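Local coordinates for protein AxyAgu115A (PDB 6NPS) that is a family 115 glycoside hydrolase that probably removes glucuronic acid side groups from arabinoglucuronoxylan as an alpha-glucuronidase, at residues Met407-Asp412 / Trp447-Gly452; Arg171-Asn176 / Phe463-Ala468. The protein carries 3 engineered substitutions. All blocks are in the same frame, centred on the assembly; numbering follows the deposited sequence.

Contact 1. Residues Met407-Asp412 / Trp447-Gly452; sequences MYYHFD and WIVNVG
M407 opens a parallel ladder in which each residue up to H410 pairs with one of W447-N450; its carbonyl O takes the amide N of I448 at 2.9 Å. Y408, CG anti to the backbone N, lays its ring over the sheet face shared with I448 and N450. I448 O lies at the ring edge, and the phenol OH receives ND2 of N450 at 3.2 Å through a bent bond (141°), tilted from the amide plane although ring and amide planes are nearly parallel. Y409, directed to the other face, grips the second strand with its backbone: its N bonds to I448 O, and its O accepts N450 N at 2.8 Å. H410 brings CD2 to 3.6 Å from N450 ND2, while its ND1 is hydrogen-bonded to D384. F411 leaves the strand, its N still held by N450 O, and CG2 of V449 sits 3.3 Å from its ring centroid, a CH-pi contact almost along the normal. D412 ends with CG 3.4 Å from G452 CA, where any side chain would collide with the carboxylate. N450 OD1 closes an Asx turn on G452 N, so an alanine here would probably loosen both that turn and the seating of the Y408 hydroxyl. The polar ends of Y408, H410 and N450 gather on one face beside a bound glycerol, consistent with a sugar-binding pocket, while the face of M407, Y409, W447 and V449 is largely apolar and packs against helices.

Contact 2. Residues Arg171-Asn176 / Phe463-Ala468; sequences RGFFIN and FFLDLA
Strand 171-174 and helix 463-468 run roughly antiparallel, their directions 154° apart, with the short axes approaching to 8.4 Å. The backbones come nearest at R171 and A468, whose CA atoms are 6.4 Å apart, and the helix draws away from the strand toward F463. At the close end A468 points its methyl at the strand, and CB meets both CG and CD of R171 at 3.6 Å. A small residue suits this spot, because the arginine's methylene chain passes directly against it. R171 has CG beside its backbone N and bends at chi3 (-55°), so the aliphatic part serves the packing while the guanidinium goes elsewhere: to a salt bridge with E95 and to the carbonyls of K209 and V168. A water in the plane of that group links the two segments, donating to L465 O at 2.6 Å and accepting a weak bond from R171 NE. One turn before A468, L465 sends CD2 against the main chain at G172, 3.6 Å from its N. A side chain at G172 would leave on the side away from the helix, so this contact does not explain the glycine. CD1 of L465 lies at the edge of the F173 ring, a looser touch at 4.4 Å from CD2 of F173. F464, CG anti to the backbone N, reaches CE1 to 3.9 Å from G172 O. An apolar helix face laid on the parallel strands is characteristic of the outer layer of a TIM barrel; here the helix after strand 446-450 packs on the neighbouring strand 170-174.

In the fold
Both contacts are buried in the same parallel barrel sheet, where strand 446-450 lies between 405-410 and 170-174. Contact 1 pairs the two strands of a beta-alpha-beta unit whose connection runs through helix 428-440, whereas contact 2 brings together parts far apart in sequence and encloses contact 1 along the chain. They meet at strand 446-450: V449 O probably bonds to F174 N and W447 O to G172 N, both at 3.0 Å, while F464 packs on W447 and V449. Contact 1 is built on main-chain bonds and carries polar side chains toward a bound glycerol that may mark a pocket; contact 2, in the layer between sheet and helix, relies on apolar packing plus one water bridge.

Contact 1. Residues Met407-Asp412 / Trp447-Gly452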
# COMPACT_ATOMS: atom_id res chain seq x y z
N MET A 407 -13.80 23.79 -34.84
CA MET A 407 -13.61 23.03 -33.60
C MET A 407 -12.77 21.81 -33.90
O MET A 407 -13.06 21.05 -34.84
CB MET A 407 -14.94 22.61 -32.95
CG MET A 407 -14.76 21.75 -31.63
SD MET A 407 -13.79 22.65 -30.35
CE MET A 407 -14.78 24.13 -30.16
N TYR A 408 -11.72 21.63 -33.11
CA TYR A 408 -10.84 20.46 -33.16
C TYR A 408 -11.11 19.64 -31.91
O TYR A 408 -10.86 20.10 -30.79
CB TYR A 408 -9.39 20.92 -33.27
CG TYR A 408 -8.38 19.81 -33.19
CD1 TYR A 408 -8.65 18.56 -33.71
CD2 TYR A 408 -7.13 20.04 -32.60
CE1 TYR A 408 -7.71 17.52 -33.61
CE2 TYR A 408 -6.17 19.03 -32.53
CZ TYR A 408 -6.48 17.77 -33.02
OH TYR A 408 -5.54 16.77 -32.92
N TYR A 409 -11.66 18.43 -32.09
CA TYR A 409 -12.18 17.56 -31.05
C TYR A 409 -11.33 16.29 -31.04
O TYR A 409 -10.65 15.99 -32.02
CB TYR A 409 -13.68 17.25 -31.32
CG TYR A 409 -14.41 16.72 -30.11
CD1 TYR A 409 -14.88 17.59 -29.10
CD2 TYR A 409 -14.65 15.37 -29.96
CE1 TYR A 409 -15.55 17.10 -27.97
CE2 TYR A 409 -15.32 14.85 -28.80
CZ TYR A 409 -15.77 15.74 -27.83
OH TYR A 409 -16.44 15.28 -26.71
N HIS A 410 -11.26 15.60 -29.89
CA HIS A 410 -10.43 14.40 -29.75
C HIS A 410 -11.26 13.17 -29.38
O HIS A 410 -12.00 13.19 -28.39
CB HIS A 410 -9.35 14.58 -28.67
CG HIS A 410 -8.20 15.43 -29.09
ND1 HIS A 410 -8.28 16.81 -29.14
CD2 HIS A 410 -6.94 15.12 -29.52
CE1 HIS A 410 -7.13 17.30 -29.54
NE2 HIS A 410 -6.30 16.30 -29.77
N PHE A 411 -11.11 12.09 -30.15
CA PHE A 411 -11.45 10.73 -29.77
C PHE A 411 -10.22 9.94 -29.36
O PHE A 411 -10.36 8.77 -29.01
CB PHE A 411 -12.10 9.95 -30.94
CG PHE A 411 -13.41 10.50 -31.43
CD1 PHE A 411 -14.15 11.39 -30.67
CD2 PHE A 411 -13.92 10.09 -32.66
CE1 PHE A 411 -15.38 11.86 -31.11
CE2 PHE A 411 -15.15 10.58 -33.12
CZ PHE A 411 -15.87 11.47 -32.35
N ASP A 412 -9.03 10.54 -29.44
CA ASP A 412 -7.74 9.87 -29.29
C ASP A 412 -6.73 10.94 -28.94
O ASP A 412 -6.78 12.03 -29.51
CB ASP A 412 -7.39 9.15 -30.60
CG ASP A 412 -6.22 8.17 -30.49
OD1 ASP A 412 -5.05 8.62 -30.34
OD2 ASP A 412 -6.46 6.94 -30.60
N TRP A 447 -15.18 21.44 -38.63
CA TRP A 447 -15.17 20.49 -37.53
C TRP A 447 -14.21 19.38 -37.90
O TRP A 447 -14.40 18.72 -38.92
CB TRP A 447 -16.54 19.83 -37.27
CG TRP A 447 -17.60 20.59 -36.54
CD1 TRP A 447 -17.64 21.94 -36.26
CD2 TRP A 447 -18.83 20.04 -36.03
NE1 TRP A 447 -18.80 22.25 -35.59
CE2 TRP A 447 -19.55 21.10 -35.45
CE3 TRP A 447 -19.38 18.75 -36.01
CZ2 TRP A 447 -20.79 20.91 -34.85
CZ3 TRP A 447 -20.64 18.57 -35.40
CH2 TRP A 447 -21.32 19.66 -34.86
N ILE A 448 -13.21 19.12 -37.05
CA ILE A 448 -12.33 18.00 -37.33
C ILE A 448 -12.08 17.23 -36.02
O ILE A 448 -11.98 17.84 -34.95
CB ILE A 448 -11.03 18.51 -37.99
CG1 ILE A 448 -10.10 17.33 -38.33
CG2 ILE A 448 -10.35 19.58 -37.09
CD1 ILE A 448 -9.04 17.65 -39.43
N VAL A 449 -12.02 15.90 -36.10
CA VAL A 449 -11.79 15.10 -34.89
C VAL A 449 -10.52 14.29 -35.04
O VAL A 449 -10.26 13.71 -36.08
CB VAL A 449 -13.02 14.23 -34.54
CG1 VAL A 449 -13.49 13.36 -35.76
CG2 VAL A 449 -12.72 13.30 -33.33
N ASN A 450 -9.71 14.25 -33.97
CA ASN A 450 -8.57 13.35 -33.91
C ASN A 450 -9.05 11.92 -33.66
O ASN A 450 -9.61 11.63 -32.59
CB ASN A 450 -7.62 13.80 -32.79
CG ASN A 450 -6.32 13.01 -32.74
OD1 ASN A 450 -6.25 11.82 -33.11
ND2 ASN A 450 -5.25 13.68 -32.30
N VAL A 451 -8.81 11.03 -34.62
CA VAL A 451 -9.30 9.65 -34.51
C VAL A 451 -8.16 8.66 -34.35
O VAL A 451 -8.36 7.47 -34.56
CB VAL A 451 -10.16 9.22 -35.71
CG1 VAL A 451 -11.50 9.95 -35.76
CG2 VAL A 451 -9.34 9.37 -37.02
N GLY A 452 -6.95 9.13 -34.00
CA GLY A 452 -5.85 8.20 -33.83
C GLY A 452 -5.60 7.35 -35.07
O GLY A 452 -5.44 7.88 -36.17
O HOH W 1 -8.09 5.23 -32.66

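Contact 2. Residues Arg171-Asn176 / Phe463-Ala468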
# COMPACT_ATOMS: atom_id res chain seq x y z
N ARG A 171 -15.58 19.31 -42.86
CA ARG A 171 -15.98 18.21 -41.95
C ARG A 171 -15.01 17.06 -42.16
O ARG A 171 -14.90 16.55 -43.29
CB ARG A 171 -17.42 17.71 -42.23
CG ARG A 171 -18.55 18.75 -42.34
CD ARG A 171 -19.86 18.15 -42.94
NE ARG A 171 -19.65 17.53 -44.25
CZ ARG A 171 -19.44 18.21 -45.39
NH1 ARG A 171 -19.46 19.55 -45.38
NH2 ARG A 171 -19.26 17.54 -46.52
N GLY A 172 -14.30 16.63 -41.12
CA GLY A 172 -13.42 15.50 -41.34
C GLY A 172 -12.69 15.04 -40.10
O GLY A 172 -13.13 15.28 -38.96
N PHE A 173 -11.54 14.41 -40.33
CA PHE A 173 -10.77 13.84 -39.26
C PHE A 173 -9.26 13.92 -39.53
O PHE A 173 -8.80 14.24 -40.63
CB PHE A 173 -11.22 12.39 -38.98
CG PHE A 173 -11.06 11.43 -40.18
CD1 PHE A 173 -9.81 10.83 -40.47
CD2 PHE A 173 -12.16 11.10 -40.97
CE1 PHE A 173 -9.67 9.94 -41.55
CE2 PHE A 173 -12.04 10.19 -42.05
CZ PHE A 173 -10.78 9.61 -42.34
N PHE A 174 -8.53 13.58 -38.48
CA PHE A 174 -7.07 13.68 -38.38
C PHE A 174 -6.58 12.29 -38.00
O PHE A 174 -6.95 11.78 -36.93
CB PHE A 174 -6.72 14.70 -37.27
CG PHE A 174 -5.26 14.81 -36.93
CD1 PHE A 174 -4.26 14.52 -37.86
CD2 PHE A 174 -4.89 15.26 -35.66
CE1 PHE A 174 -2.92 14.64 -37.53
CE2 PHE A 174 -3.54 15.41 -35.32
CZ PHE A 174 -2.56 15.09 -36.26
N ILE A 175 -5.83 11.66 -38.89
CA ILE A 175 -5.10 10.44 -38.55
C ILE A 175 -3.88 10.85 -37.72
O ILE A 175 -2.96 11.46 -38.25
CB ILE A 175 -4.68 9.70 -39.82
CG1 ILE A 175 -5.88 9.44 -40.71
CG2 ILE A 175 -3.88 8.41 -39.47
CD1 ILE A 175 -5.44 9.19 -42.15
N ASN A 176 -3.85 10.49 -36.44
CA ASN A 176 -2.78 10.95 -35.56
C ASN A 176 -2.36 9.81 -34.64
O ASN A 176 -2.90 8.71 -34.69
CB ASN A 176 -3.23 12.17 -34.74
CG ASN A 176 -2.06 12.84 -33.96
OD1 ASN A 176 -2.25 13.31 -32.83
ND2 ASN A 176 -0.87 12.87 -34.56
N PHE A 463 -20.99 9.18 -36.32
CA PHE A 463 -21.89 10.11 -35.65
C PHE A 463 -21.42 11.55 -35.82
O PHE A 463 -22.22 12.45 -36.11
CB PHE A 463 -22.00 9.74 -34.16
CG PHE A 463 -22.88 10.70 -33.40
CD1 PHE A 463 -24.23 10.74 -33.69
CD2 PHE A 463 -22.35 11.60 -32.48
CE1 PHE A 463 -25.06 11.67 -33.07
CE2 PHE A 463 -23.19 12.53 -31.83
CZ PHE A 463 -24.55 12.55 -32.14
N PHE A 464 -20.13 11.79 -35.57
CA PHE A 464 -19.54 13.12 -35.64
C PHE A 464 -19.75 13.73 -37.02
O PHE A 464 -20.22 14.87 -37.15
CB PHE A 464 -18.05 13.01 -35.30
CG PHE A 464 -17.31 14.35 -35.24
CD1 PHE A 464 -16.63 14.82 -36.34
CD2 PHE A 464 -17.23 15.05 -34.04
CE1 PHE A 464 -15.91 16.04 -36.30
CE2 PHE A 464 -16.55 16.27 -33.97
CZ PHE A 464 -15.86 16.76 -35.11
N LEU A 465 -19.50 12.94 -38.07
CA LEU A 465 -19.67 13.43 -39.43
C LEU A 465 -21.14 13.45 -39.88
O LEU A 465 -21.50 14.24 -40.78
CB LEU A 465 -18.81 12.57 -40.38
CG LEU A 465 -17.29 12.77 -40.15
CD1 LEU A 465 -16.46 11.90 -41.07
CD2 LEU A 465 -16.88 14.24 -40.35
N ASP A 466 -22.01 12.63 -39.29
CA ASP A 466 -23.43 12.73 -39.62
C ASP A 466 -24.03 13.96 -38.98
O ASP A 466 -24.87 14.63 -39.57
CB ASP A 466 -24.20 11.48 -39.14
CG ASP A 466 -24.38 10.44 -40.23
OD1 ASP A 466 -24.64 10.84 -41.39
OD2 ASP A 466 -24.26 9.21 -39.94
N LEU A 467 -23.59 14.25 -37.76
CA LEU A 467 -23.96 15.48 -37.06
C LEU A 467 -23.48 16.72 -37.81
O LEU A 467 -24.24 17.68 -37.98
CB LEU A 467 -23.37 15.43 -35.64
CG LEU A 467 -23.74 16.59 -34.71
CD1 LEU A 467 -25.26 16.66 -34.58
CD2 LEU A 467 -23.05 16.39 -33.35
N ALA A 468 -22.23 16.71 -38.29
CA ALA A 468 -21.70 17.84 -39.06
C ALA A 468 -22.47 18.03 -40.36
O ALA A 468 -22.71 19.16 -40.80
CB ALA A 468 -20.20 17.65 -39.38
O HOH W 2 -19.83 14.92 -42.68